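Local coordinates for protein CRISPR system Cmr subunit Cmr6 (Pyrococcus furiosus, PDB 4W8V) that binds RNA and, together with Cmr1, caps the crRNA-containing type III-B Cmr complex of CRISPR antiviral defence, at residues Leu160-Met165 with Phe193-Pro198; Ser107-Glu112 with Val222-Arg227; Val142-Ala147 with Val205-Arg210. One frame throughout, in Å; residues are numbered along the deposited sequence.

This chain is the C-terminal, larger part of Cmr6, which carries its RAMP domain. Interaction 3 joins two neighbouring strands of the main antiparallel sheet, and interaction 2 links helix 212-228, which packs on that sheet, to helix 108-116 farther out. The two contacts meet directly: Val-222 CG2 lies 3.7 Å from Phe-144 CE2, and Val-222 CG1 lies 3.8 Å from Val-205 CG1. Interaction 1 pairs two strands of a separate three-stranded sheet; both lie in the chain between the strands of interaction 3. The centre of interaction 1 is about 26 Å from that of interaction 3 and about 27 Å from that of interaction 2, and it touches neither.

Interaction 1 (Leu160-Met165 with Phe193-Pro198)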
ATOM      1  N   LEU A 160       1.344  -0.572 -23.832  1.00 72.15           N
ATOM      2  CA  LEU A 160       1.998  -1.280 -22.734  1.00 68.50           C
ATOM      3  C   LEU A 160       3.418  -1.693 -23.091  1.00 72.45           C
ATOM      4  O   LEU A 160       3.669  -2.159 -24.200  1.00 70.55           O
ATOM      5  CB  LEU A 160       1.184  -2.515 -22.337  1.00 71.78           C
ATOM      6  CG  LEU A 160      -0.243  -2.228 -21.862  1.00 75.92           C
ATOM      7  CD1 LEU A 160      -0.934  -3.509 -21.446  1.00 72.16           C
ATOM      8  CD2 LEU A 160      -0.244  -1.225 -20.725  1.00 65.45           C
ATOM      9  N   GLU A 161       4.345  -1.529 -22.147  1.00 68.38           N
ATOM     10  CA  GLU A 161       5.718  -1.979 -22.350  1.00 69.77           C
ATOM     11  C   GLU A 161       5.999  -3.219 -21.507  1.00 68.99           C
ATOM     12  O   GLU A 161       5.614  -3.290 -20.337  1.00 65.25           O
ATOM     13  CB  GLU A 161       6.720  -0.871 -22.013  1.00 80.09           C
ATOM     14  CG  GLU A 161       6.662   0.354 -22.916  1.00 97.82           C
ATOM     15  CD  GLU A 161       7.108   0.069 -24.338  1.00115.36           C
ATOM     16  OE1 GLU A 161       8.001  -0.785 -24.529  1.00124.00           O
ATOM     17  OE2 GLU A 161       6.560   0.698 -25.272  1.00119.10           O
ATOM     18  N   LEU A 162       6.657  -4.199 -22.118  1.00 64.33           N
ATOM     19  CA  LEU A 162       7.049  -5.430 -21.442  1.00 66.96           C
ATOM     20  C   LEU A 162       8.547  -5.485 -21.161  1.00 68.00           C
ATOM     21  O   LEU A 162       9.349  -5.437 -22.090  1.00 65.80           O
ATOM     22  CB  LEU A 162       6.662  -6.646 -22.282  1.00 72.95           C
ATOM     23  CG  LEU A 162       7.074  -7.964 -21.629  1.00 71.27           C
ATOM     24  CD1 LEU A 162       6.233  -8.214 -20.387  1.00 77.30           C
ATOM     25  CD2 LEU A 162       6.955  -9.108 -22.617  1.00 73.34           C
ATOM     26  N   ASP A 163       8.922  -5.600 -19.886  1.00 61.44           N
ATOM     27  CA  ASP A 163      10.329  -5.731 -19.521  1.00 63.13           C
ATOM     28  C   ASP A 163      10.558  -6.884 -18.555  1.00 66.72           C
ATOM     29  O   ASP A 163       9.641  -7.357 -17.894  1.00 64.01           O
ATOM     30  CB  ASP A 163      10.854  -4.434 -18.907  1.00 73.28           C
ATOM     31  CG  ASP A 163      11.074  -3.355 -19.942  1.00 88.76           C
ATOM     32  OD1 ASP A 163      12.186  -3.313 -20.520  1.00 93.30           O
ATOM     33  OD2 ASP A 163      10.140  -2.557 -20.178  1.00 90.53           O
ATOM     34  N   ILE A 164      11.796  -7.334 -18.462  1.00 72.65           N
ATOM     35  CA  ILE A 164      12.100  -8.412 -17.545  1.00 64.58           C
ATOM     36  C   ILE A 164      13.008  -7.921 -16.428  1.00 57.65           C
ATOM     37  O   ILE A 164      14.015  -7.280 -16.669  1.00 64.36           O
ATOM     38  CB  ILE A 164      12.699  -9.586 -18.310  1.00 63.34           C
ATOM     39  CG1 ILE A 164      11.591 -10.192 -19.183  1.00 59.37           C
ATOM     40  CG2 ILE A 164      13.233 -10.641 -17.361  1.00 57.10           C
ATOM     41  CD1 ILE A 164      12.093 -10.930 -20.362  1.00 65.42           C
ATOM     42  N   MET A 165      12.579  -8.156 -15.195  1.00 59.20           N
ATOM     43  CA  MET A 165      13.375  -7.807 -14.024  1.00 54.35           C
ATOM     44  C   MET A 165      13.383  -8.973 -13.055  1.00 66.44           C
ATOM     45  O   MET A 165      12.556  -9.891 -13.160  1.00 63.23           O
ATOM     46  CB  MET A 165      12.846  -6.550 -13.334  1.00 60.61           C
ATOM     47  CG  MET A 165      12.957  -5.270 -14.177  1.00 67.76           C
ATOM     48  SD  MET A 165      12.522  -3.752 -13.318  1.00 64.12           S
ATOM     49  CE  MET A 165      10.778  -3.997 -12.983  1.00 54.92           C
ATOM     50  N   PHE A 193       8.264 -11.165 -15.756  1.00 58.36           N
ATOM     51  CA  PHE A 193       7.656 -10.214 -16.680  1.00 63.78           C
ATOM     52  C   PHE A 193       7.034  -9.045 -15.957  1.00 54.89           C
ATOM     53  O   PHE A 193       6.324  -9.218 -14.984  1.00 60.31           O
ATOM     54  CB  PHE A 193       6.577 -10.873 -17.537  1.00 67.63           C
ATOM     55  CG  PHE A 193       7.104 -11.846 -18.546  1.00 60.78           C
ATOM     56  CD1 PHE A 193       7.732 -11.401 -19.692  1.00 59.38           C
ATOM     57  CD2 PHE A 193       6.932 -13.204 -18.363  1.00 62.20           C
ATOM     58  CE1 PHE A 193       8.190 -12.298 -20.634  1.00 69.28           C
ATOM     59  CE2 PHE A 193       7.387 -14.099 -19.291  1.00 68.13           C
ATOM     60  CZ  PHE A 193       8.015 -13.650 -20.433  1.00 69.89           C
ATOM     61  N   PHE A 194       7.312  -7.847 -16.452  1.00 52.00           N
ATOM     62  CA  PHE A 194       6.711  -6.622 -15.938  1.00 47.39           C
ATOM     63  C   PHE A 194       6.075  -5.833 -17.073  1.00 61.61           C
ATOM     64  O   PHE A 194       6.720  -5.591 -18.093  1.00 59.94           O
ATOM     65  CB  PHE A 194       7.751  -5.744 -15.234  1.00 50.56           C
ATOM     66  CG  PHE A 194       8.031  -6.155 -13.816  1.00 57.79           C
ATOM     67  CD1 PHE A 194       7.355  -5.564 -12.765  1.00 51.01           C
ATOM     68  CD2 PHE A 194       8.962  -7.148 -13.539  1.00 62.21           C
ATOM     69  CE1 PHE A 194       7.610  -5.945 -11.460  1.00 54.06           C
ATOM     70  CE2 PHE A 194       9.228  -7.538 -12.228  1.00 61.44           C
ATOM     71  CZ  PHE A 194       8.551  -6.930 -11.188  1.00 58.20           C
ATOM     72  N   LEU A 195       4.809  -5.455 -16.893  1.00 57.16           N
ATOM     73  CA  LEU A 195       4.136  -4.538 -17.789  1.00 59.86           C
ATOM     74  C   LEU A 195       4.167  -3.130 -17.227  1.00 57.16           C
ATOM     75  O   LEU A 195       3.842  -2.919 -16.055  1.00 53.71           O
ATOM     76  CB  LEU A 195       2.682  -4.974 -18.016  1.00 62.64           C
ATOM     77  CG  LEU A 195       2.509  -6.253 -18.830  1.00 66.51           C
ATOM     78  CD1 LEU A 195       1.027  -6.650 -18.884  1.00 67.09           C
ATOM     79  CD2 LEU A 195       3.106  -6.084 -20.225  1.00 66.46           C
ATOM     80  N   THR A 196       4.576  -2.170 -18.047  1.00 54.34           N
ATOM     81  CA  THR A 196       4.490  -0.768 -17.639  1.00 64.22           C
ATOM     82  C   THR A 196       3.233  -0.157 -18.213  1.00 58.62           C
ATOM     83  O   THR A 196       2.996  -0.224 -19.413  1.00 63.59           O
ATOM     84  CB  THR A 196       5.714   0.053 -18.081  1.00 60.62           C
ATOM     85  OG1 THR A 196       6.880  -0.481 -17.450  1.00 68.03           O
ATOM     86  CG2 THR A 196       5.548   1.505 -17.671  1.00 56.62           C
ATOM     87  N   VAL A 197       2.426   0.409 -17.323  1.00 67.71           N
ATOM     88  CA  VAL A 197       1.115   0.959 -17.644  1.00 54.95           C
ATOM     89  C   VAL A 197       1.236   2.468 -17.763  1.00 64.16           C
ATOM     90  O   VAL A 197       1.838   3.101 -16.902  1.00 74.79           O
ATOM     91  CB  VAL A 197       0.078   0.591 -16.563  1.00 52.83           C
ATOM     92  CG1 VAL A 197      -1.256   1.345 -16.780  1.00 48.32           C
ATOM     93  CG2 VAL A 197      -0.132  -0.912 -16.530  1.00 49.29           C
ATOM     94  N   PRO A 198       0.681   3.057 -18.844  1.00 63.77           N
ATOM     95  CA  PRO A 198       0.918   4.494 -19.030  1.00 54.61           C
ATOM     96  C   PRO A 198       0.147   5.350 -18.037  1.00 61.59           C
ATOM     97  O   PRO A 198      -0.650   4.834 -17.257  1.00 63.10           O
ATOM     98  CB  PRO A 198       0.441   4.756 -20.466  1.00 71.57           C
ATOM     99  CG  PRO A 198      -0.448   3.601 -20.820  1.00 74.71           C
ATOM    100  CD  PRO A 198       0.048   2.426 -20.017  1.00 67.00           C
TER
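Met-165 lays its terminal methyl over the ring of Phe-194 and so closes the tightly packed end of this antiparallel strand pair. The bend at chi3 (-65°) brings CE back over the ring; it sits 3.6 Å from the centroid and only 11° off the ring normal, a CH-pi contact with SD farther out and oblique. A flexible, unbranched thioether suits this place, since it can bend to lay a methyl flat on an aromatic face.

At the opposite end one methyl of Leu-160, CD2, meets Pro-198 CD at 3.7 Å, the two side chains crossing at about a right angle, and also reaches the backbone of buried Val-197. Between these ends the backbones are stitched by the hydrogen-bonded pairs Glu-161 with Thr-196 and Asp-163 with Phe-194. Thr-196 N gives a bond of 2.8 Å to Glu-161 O, whereas the return bond from Glu-161 N to Thr-196 O is weak at 3.3 Å. Both bonds of the second pair are short, Asp-163 N reaching Phe-194 O at 2.8 Å.

The rest is more exposed, on both faces of the sheet. On one, Leu-162 CD1 approaches Phe-193 CD1 at 3.6 Å and also the buried Leu-195, at CD2, at 3.8 Å, but Leu-162, Ile-164 and Phe-193 all remain exposed. Ile-164 merely runs beside the Phe-193 ring, pointing the same way. Glu-161 and Asp-163 project from the other face, which carries Phe-194 and Thr-196; both residues are exposed, as suits acids.

Strand 192-197 is the middle strand of a three-stranded antiparallel sheet: strand 161-165 flanks one edge, and strand 25-28 pairs with the other, its Val-26 touching Met-165, Phe-194 and Thr-196.

Interaction 2 (Ser107-Glu112 with Val222-Arg227)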
ATOM      1  N   SER A 107       6.405  14.920  10.452  1.00 72.84           N
ATOM      2  CA  SER A 107       6.576  14.940   9.004  1.00 68.23           C
ATOM      3  C   SER A 107       5.237  15.299   8.391  1.00 61.78           C
ATOM      4  O   SER A 107       4.228  15.299   9.085  1.00 61.73           O
ATOM      5  CB  SER A 107       7.068  13.594   8.477  1.00 59.43           C
ATOM      6  OG  SER A 107       6.060  12.593   8.558  1.00 57.48           O
ATOM      7  N   ARG A 108       5.230  15.613   7.103  1.00 63.78           N
ATOM      8  CA  ARG A 108       3.976  15.841   6.397  1.00 69.53           C
ATOM      9  C   ARG A 108       3.096  14.600   6.498  1.00 69.76           C
ATOM     10  O   ARG A 108       1.912  14.693   6.810  1.00 63.32           O
ATOM     11  CB  ARG A 108       4.235  16.194   4.934  1.00 64.47           C
ATOM     12  CG  ARG A 108       3.038  16.747   4.191  1.00 57.94           C
ATOM     13  CD  ARG A 108       3.437  16.953   2.755  1.00 59.02           C
ATOM     14  NE  ARG A 108       4.032  15.736   2.222  1.00 65.03           N
ATOM     15  CZ  ARG A 108       3.349  14.792   1.584  1.00 75.54           C
ATOM     16  NH1 ARG A 108       2.039  14.940   1.385  1.00 64.67           N
ATOM     17  NH2 ARG A 108       3.973  13.702   1.141  1.00 71.73           N
ATOM     18  N   LEU A 109       3.693  13.435   6.264  1.00 69.57           N
ATOM     19  CA  LEU A 109       2.939  12.185   6.319  1.00 68.06           C
ATOM     20  C   LEU A 109       2.360  11.984   7.712  1.00 64.52           C
ATOM     21  O   LEU A 109       1.235  11.522   7.864  1.00 64.69           O
ATOM     22  CB  LEU A 109       3.822  10.995   5.927  1.00 62.41           C
ATOM     23  CG  LEU A 109       4.248  10.929   4.462  1.00 59.45           C
ATOM     24  CD1 LEU A 109       5.123   9.708   4.216  1.00 61.30           C
ATOM     25  CD2 LEU A 109       3.035  10.909   3.539  1.00 50.63           C
ATOM     26  N   CYS A 110       3.133  12.352   8.728  1.00 62.19           N
ATOM     27  CA  CYS A 110       2.650  12.302  10.099  1.00 59.34           C
ATOM     28  C   CYS A 110       1.462  13.245  10.317  1.00 64.28           C
ATOM     29  O   CYS A 110       0.482  12.861  10.943  1.00 64.17           O
ATOM     30  CB  CYS A 110       3.772  12.641  11.069  1.00 70.39           C
ATOM     31  SG  CYS A 110       3.282  12.541  12.785  1.00 76.07           S
ATOM     32  N   LYS A 111       1.556  14.470   9.797  1.00 65.40           N
ATOM     33  CA  LYS A 111       0.462  15.435   9.895  1.00 70.39           C
ATOM     34  C   LYS A 111      -0.802  14.865   9.255  1.00 74.29           C
ATOM     35  O   LYS A 111      -1.873  14.879   9.855  1.00 74.58           O
ATOM     36  CB  LYS A 111       0.815  16.767   9.212  1.00 68.88           C
ATOM     37  CG  LYS A 111       2.059  17.475   9.711  1.00 76.14           C
ATOM     38  CD  LYS A 111       1.788  18.316  10.945  1.00 84.11           C
ATOM     39  CE  LYS A 111       3.024  19.112  11.371  1.00 88.49           C
ATOM     40  NZ  LYS A 111       3.423  20.143  10.371  1.00 92.23           N
ATOM     41  N   GLU A 112      -0.663  14.361   8.032  1.00 71.42           N
ATOM     42  CA  GLU A 112      -1.778  13.797   7.280  1.00 67.50           C
ATOM     43  C   GLU A 112      -2.407  12.636   8.024  1.00 67.69           C
ATOM     44  O   GLU A 112      -3.624  12.486   8.053  1.00 68.44           O
ATOM     45  CB  GLU A 112      -1.317  13.331   5.898  1.00 71.29           C
ATOM     46  CG  GLU A 112      -0.937  14.445   4.943  1.00 80.10           C
ATOM     47  CD  GLU A 112      -2.133  15.000   4.197  1.00 94.61           C
ATOM     48  OE1 GLU A 112      -3.171  15.267   4.842  1.00 97.53           O
ATOM     49  OE2 GLU A 112      -2.039  15.155   2.962  1.00 96.12           O
ATOM     50  N   VAL A 222      -5.354   4.661   2.433  1.00 58.50           N
ATOM     51  CA  VAL A 222      -5.041   4.069   1.134  1.00 53.48           C
ATOM     52  C   VAL A 222      -4.801   5.157   0.089  1.00 65.75           C
ATOM     53  O   VAL A 222      -3.849   5.082  -0.705  1.00 62.33           O
ATOM     54  CB  VAL A 222      -6.176   3.127   0.693  1.00 56.55           C
ATOM     55  CG1 VAL A 222      -6.130   2.850  -0.808  1.00 53.48           C
ATOM     56  CG2 VAL A 222      -6.123   1.839   1.496  1.00 54.38           C
ATOM     57  N   LYS A 223      -5.666   6.173   0.112  1.00 65.63           N
ATOM     58  CA  LYS A 223      -5.501   7.377  -0.682  1.00 60.30           C
ATOM     59  C   LYS A 223      -4.122   7.961  -0.476  1.00 63.21           C
ATOM     60  O   LYS A 223      -3.388   8.233  -1.429  1.00 54.97           O
ATOM     61  CB  LYS A 223      -6.545   8.438  -0.293  1.00 72.30           C
ATOM     62  CG  LYS A 223      -7.724   8.595  -1.236  1.00 89.58           C
ATOM     63  CD  LYS A 223      -8.708   9.666  -0.736  1.00 93.18           C
ATOM     64  CE  LYS A 223      -8.217  11.076  -1.056  1.00 90.92           C
ATOM     65  NZ  LYS A 223      -8.262  11.365  -2.518  1.00 91.61           N
ATOM     66  N   LEU A 224      -3.814   8.212   0.789  1.00 57.50           N
ATOM     67  CA  LEU A 224      -2.553   8.803   1.185  1.00 68.28           C
ATOM     68  C   LEU A 224      -1.391   7.976   0.642  1.00 57.46           C
ATOM     69  O   LEU A 224      -0.445   8.502   0.064  1.00 64.43           O
ATOM     70  CB  LEU A 224      -2.499   8.905   2.712  1.00 69.79           C
ATOM     71  CG  LEU A 224      -1.364   9.633   3.416  1.00 74.60           C
ATOM     72  CD1 LEU A 224      -1.103  10.990   2.780  1.00 76.25           C
ATOM     73  CD2 LEU A 224      -1.746   9.776   4.876  1.00 72.35           C
ATOM     74  N   ALA A 225      -1.488   6.665   0.792  1.00 57.59           N
ATOM     75  CA  ALA A 225      -0.396   5.775   0.404  1.00 52.11           C
ATOM     76  C   ALA A 225      -0.212   5.680  -1.122  1.00 55.58           C
ATOM     77  O   ALA A 225       0.913   5.578  -1.612  1.00 60.91           O
ATOM     78  CB  ALA A 225      -0.629   4.384   1.020  1.00 45.01           C
ATOM     79  N   LEU A 226      -1.302   5.758  -1.882  1.00 59.62           N
ATOM     80  CA  LEU A 226      -1.213   5.654  -3.347  1.00 51.94           C
ATOM     81  C   LEU A 226      -0.659   6.924  -3.979  1.00 53.65           C
ATOM     82  O   LEU A 226      -0.030   6.879  -5.032  1.00 62.38           O
ATOM     83  CB  LEU A 226      -2.583   5.339  -3.960  1.00 49.84           C
ATOM     84  CG  LEU A 226      -3.272   4.024  -3.558  1.00 61.64           C
ATOM     85  CD1 LEU A 226      -4.640   3.875  -4.281  1.00 62.04           C
ATOM     86  CD2 LEU A 226      -2.405   2.801  -3.802  1.00 60.76           C
ATOM     87  N   ARG A 227      -0.913   8.062  -3.353  1.00 54.03           N
ATOM     88  CA  ARG A 227      -0.427   9.333  -3.864  1.00 54.42           C
ATOM     89  C   ARG A 227       1.048   9.520  -3.532  1.00 60.72           C
ATOM     90  O   ARG A 227       1.835   9.867  -4.397  1.00 70.40           O
ATOM     91  CB  ARG A 227      -1.249  10.475  -3.272  1.00 70.97           C
ATOM     92  CG  ARG A 227      -0.993  11.845  -3.860  1.00 79.35           C
ATOM     93  CD  ARG A 227      -1.790  12.889  -3.084  1.00 82.18           C
ATOM     94  NE  ARG A 227      -1.314  13.007  -1.711  1.00 87.52           N
ATOM     95  CZ  ARG A 227      -2.079  13.302  -0.664  1.00 89.97           C
ATOM     96  NH1 ARG A 227      -3.376  13.504  -0.821  1.00 88.96           N
ATOM     97  NH2 ARG A 227      -1.542  13.394   0.546  1.00 91.18           N
TER
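Leu-224 reaches across to the CB of Glu-112 in a sparse antiparallel helix pair, in which helix 108-116 lies beside helix 212-228, the second helix of a ferredoxin-like RAMP core. The short segments have axes 11.6 Å apart and run at 160°, a wide spacing that long side chains must span.

Leu-224 has the most surface buried here. CG, anti to the backbone N (chi1 -173°), points to the other helix, and the two methyls beyond it do the touching: CD2 comes to 3.7 Å from Glu-112 CB, and CD1 to 4.2 Å from Leu-109 CD2. A branched apolar tip fits this inner layer, which Leu-62 of helix 52-68 also joins.

Glu-112 works in two ways: its CB and CG rest on the leucine, while the bend at chi2 turns the carboxylate toward Arg-227, whose long chain carries a charged group across the wide gap. There OE2 and NH2 stand 3.0 Å apart in a salt bridge whose hydrogen bond is weak and bent, although the carboxylate and guanidinium planes are only 20° apart. The other oxygen, OE1, pairs with Arg-115.

Like charge also gathers here, since Arg-108 NH1 approaches Arg-227 NH2 to 4.0 Å; Asp-228, bridged to Arg-108 NH2, and Glu-112 probably offset the repulsion. At the start of the outer helix Ser-107 is the N-cap, its OG accepting from Cys-110 N at 2.9 Å.

Interaction 3 (Val142-Ala147 with Val205-Arg210); sequences VVFFDA and VAVGGR
Phe-145 O is gripped by two waters that also hold Ala-206: water 1 donates to Phe-145 O (2.9 Å) and to Ala-206 O, while water 2 donates to Phe-145 O (2.8 Å) and accepts from Ala-206 N (2.7 Å). They stand in for direct strand bonding where the edge strand is interrupted; the remaining direct link, Phe-145 N to Ala-206 O, is weak at 3.3 Å. Before the break Val-143 and Gly-208 form a proper hydrogen-bonded pair, Val-143 N bonding to Gly-208 O at 2.7 Å and Gly-208 N donating back to Val-143 O.

Gly-208, having no side chain, admits the Phe-145 ring: CE2 lies 3.7 Å from Gly-208 N. Val-143 CG1 covers one face of that ring, 3.6 Å above its plane and offset toward the rim. On the other face of the sheet Phe-144 runs beside Val-207, CD2 to CG1 at 3.9 Å, and both apolar side chains meet helix 212-228; Phe-144 also touches helix 52-68. This is the pairing of the second and third strands of a ferredoxin-like beta-alpha-beta-beta-alpha-beta fold, as in RAMP proteins generally, with two helices packed on one face of the antiparallel sheet.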
ATOM      1  N   VAL A 142     -11.118  -5.099   8.043  1.00 78.96           N
ATOM      2  CA  VAL A 142     -11.279  -4.365   6.797  1.00 70.20           C
ATOM      3  C   VAL A 142     -10.745  -5.185   5.634  1.00 65.06           C
ATOM      4  O   VAL A 142      -9.676  -5.783   5.709  1.00 70.51           O
ATOM      5  CB  VAL A 142     -10.569  -2.990   6.839  1.00 69.98           C
ATOM      6  CG1 VAL A 142     -10.616  -2.326   5.472  1.00 70.88           C
ATOM      7  CG2 VAL A 142     -11.228  -2.090   7.876  1.00 66.42           C
ATOM      8  N   VAL A 143     -11.521  -5.235   4.567  1.00 65.26           N
ATOM      9  CA  VAL A 143     -11.143  -5.960   3.376  1.00 62.74           C
ATOM     10  C   VAL A 143     -10.440  -4.998   2.444  1.00 64.98           C
ATOM     11  O   VAL A 143     -10.966  -3.921   2.146  1.00 61.24           O
ATOM     12  CB  VAL A 143     -12.380  -6.576   2.681  1.00 70.84           C
ATOM     13  CG1 VAL A 143     -12.001  -7.216   1.352  1.00 66.20           C
ATOM     14  CG2 VAL A 143     -13.041  -7.584   3.602  1.00 72.76           C
ATOM     15  N   PHE A 144      -9.242  -5.368   2.011  1.00 59.85           N
ATOM     16  CA  PHE A 144      -8.539  -4.573   1.031  1.00 62.77           C
ATOM     17  C   PHE A 144      -8.740  -5.200  -0.326  1.00 62.97           C
ATOM     18  O   PHE A 144      -8.022  -6.131  -0.697  1.00 59.24           O
ATOM     19  CB  PHE A 144      -7.056  -4.459   1.370  1.00 59.12           C
ATOM     20  CG  PHE A 144      -6.779  -3.541   2.517  1.00 61.07           C
ATOM     21  CD1 PHE A 144      -6.845  -4.000   3.830  1.00 60.16           C
ATOM     22  CD2 PHE A 144      -6.458  -2.213   2.287  1.00 56.08           C
ATOM     23  CE1 PHE A 144      -6.607  -3.134   4.885  1.00 55.00           C
ATOM     24  CE2 PHE A 144      -6.210  -1.352   3.331  1.00 51.85           C
ATOM     25  CZ  PHE A 144      -6.296  -1.810   4.630  1.00 51.80           C
ATOM     26  N   PHE A 145      -9.731  -4.680  -1.054  1.00 59.93           N
ATOM     27  CA  PHE A 145     -10.075  -5.190  -2.374  1.00 58.26           C
ATOM     28  C   PHE A 145      -8.975  -4.927  -3.363  1.00 57.13           C
ATOM     29  O   PHE A 145      -8.157  -4.019  -3.194  1.00 55.99           O
ATOM     30  CB  PHE A 145     -11.370  -4.560  -2.917  1.00 55.65           C
ATOM     31  CG  PHE A 145     -12.600  -4.914  -2.136  1.00 66.58           C
ATOM     32  CD1 PHE A 145     -13.106  -6.199  -2.158  1.00 65.75           C
ATOM     33  CD2 PHE A 145     -13.261  -3.949  -1.394  1.00 69.09           C
ATOM     34  CE1 PHE A 145     -14.235  -6.525  -1.441  1.00 72.21           C
ATOM     35  CE2 PHE A 145     -14.383  -4.255  -0.669  1.00 66.20           C
ATOM     36  CZ  PHE A 145     -14.883  -5.547  -0.693  1.00 74.21           C
ATOM     37  N   ASP A 146      -8.984  -5.719  -4.423  1.00 59.32           N
ATOM     38  CA  ASP A 146      -8.098  -5.480  -5.531  1.00 55.55           C
ATOM     39  C   ASP A 146      -8.495  -4.189  -6.245  1.00 66.76           C
ATOM     40  O   ASP A 146      -9.689  -3.844  -6.354  1.00 58.10           O
ATOM     41  CB  ASP A 146      -8.111  -6.686  -6.471  1.00 55.84           C
ATOM     42  CG  ASP A 146      -7.562  -7.953  -5.797  1.00 59.06           C
ATOM     43  OD1 ASP A 146      -6.368  -7.998  -5.463  1.00 66.34           O
ATOM     44  OD2 ASP A 146      -8.323  -8.891  -5.564  1.00 68.70           O
ATOM     45  N   ALA A 147      -7.483  -3.459  -6.697  1.00 65.90           N
ATOM     46  CA  ALA A 147      -7.701  -2.259  -7.487  1.00 67.28           C
ATOM     47  C   ALA A 147      -7.725  -2.656  -8.941  1.00 60.40           C
ATOM     48  O   ALA A 147      -6.776  -3.260  -9.430  1.00 59.49           O
ATOM     49  CB  ALA A 147      -6.629  -1.242  -7.231  1.00 62.73           C
ATOM     50  N   VAL A 205     -10.675   1.637  -6.766  1.00 58.84           N
ATOM     51  CA  VAL A 205      -9.982   1.330  -5.528  1.00 47.06           C
ATOM     52  C   VAL A 205     -10.983   1.313  -4.386  1.00 55.29           C
ATOM     53  O   VAL A 205     -11.780   2.244  -4.248  1.00 61.86           O
ATOM     54  CB  VAL A 205      -8.888   2.369  -5.229  1.00 55.66           C
ATOM     55  CG1 VAL A 205      -8.264   2.126  -3.861  1.00 56.32           C
ATOM     56  CG2 VAL A 205      -7.825   2.378  -6.340  1.00 59.90           C
ATOM     57  N   ALA A 206     -10.959   0.269  -3.565  1.00 57.55           N
ATOM     58  CA  ALA A 206     -11.982   0.124  -2.540  1.00 54.40           C
ATOM     59  C   ALA A 206     -11.534  -0.651  -1.317  1.00 55.13           C
ATOM     60  O   ALA A 206     -10.679  -1.523  -1.395  1.00 53.44           O
ATOM     61  CB  ALA A 206     -13.213  -0.554  -3.141  1.00 61.60           C
ATOM     62  N   VAL A 207     -12.162  -0.343  -0.189  1.00 62.76           N
ATOM     63  CA  VAL A 207     -11.993  -1.109   1.034  1.00 61.99           C
ATOM     64  C   VAL A 207     -13.373  -1.362   1.643  1.00 64.90           C
ATOM     65  O   VAL A 207     -14.288  -0.601   1.408  1.00 62.21           O
ATOM     66  CB  VAL A 207     -11.083  -0.382   2.057  1.00 68.87           C
ATOM     67  CG1 VAL A 207      -9.690  -0.163   1.477  1.00 67.17           C
ATOM     68  CG2 VAL A 207     -11.695   0.933   2.511  1.00 65.95           C
ATOM     69  N   GLY A 208     -13.512  -2.430   2.424  1.00 71.84           N
ATOM     70  CA  GLY A 208     -14.797  -2.789   2.995  1.00 70.57           C
ATOM     71  C   GLY A 208     -14.743  -3.254   4.437  1.00 74.61           C
ATOM     72  O   GLY A 208     -13.719  -3.742   4.908  1.00 74.94           O
ATOM     73  N   GLY A 209     -15.858  -3.105   5.143  1.00 76.09           N
ATOM     74  CA  GLY A 209     -15.946  -3.542   6.522  1.00 78.89           C
ATOM     75  C   GLY A 209     -17.287  -3.204   7.134  1.00 78.91           C
ATOM     76  O   GLY A 209     -18.064  -2.451   6.558  1.00 82.79           O
ATOM     77  N   ARG A 210     -17.563  -3.761   8.307  1.00 87.85           N
ATOM     78  CA  ARG A 210     -18.835  -3.518   8.977  1.00 95.73           C
ATOM     79  C   ARG A 210     -18.866  -2.123   9.575  1.00 91.88           C
ATOM     80  O   ARG A 210     -19.842  -1.392   9.423  1.00 86.94           O
ATOM     81  CB  ARG A 210     -19.080  -4.546  10.077  1.00101.51           C
ATOM     82  CG  ARG A 210     -18.993  -5.986   9.628  1.00111.63           C
ATOM     83  CD  ARG A 210     -18.190  -6.777  10.639  1.00124.07           C
ATOM     84  NE  ARG A 210     -18.408  -8.214  10.539  1.00129.64           N
ATOM     85  CZ  ARG A 210     -19.315  -8.878  11.246  1.00134.62           C
ATOM     86  NH1 ARG A 210     -20.099  -8.231  12.102  1.00132.18           N
ATOM     87  NH2 ARG A 210     -19.440 -10.190  11.099  1.00137.49           N
TER
HETATM   88  O   HOH W   1      -7.673  -2.024  -1.120  1.00 53.73           O
HETATM   89  O   HOH W   2      -9.218  -1.676  -4.407  1.00 61.48           O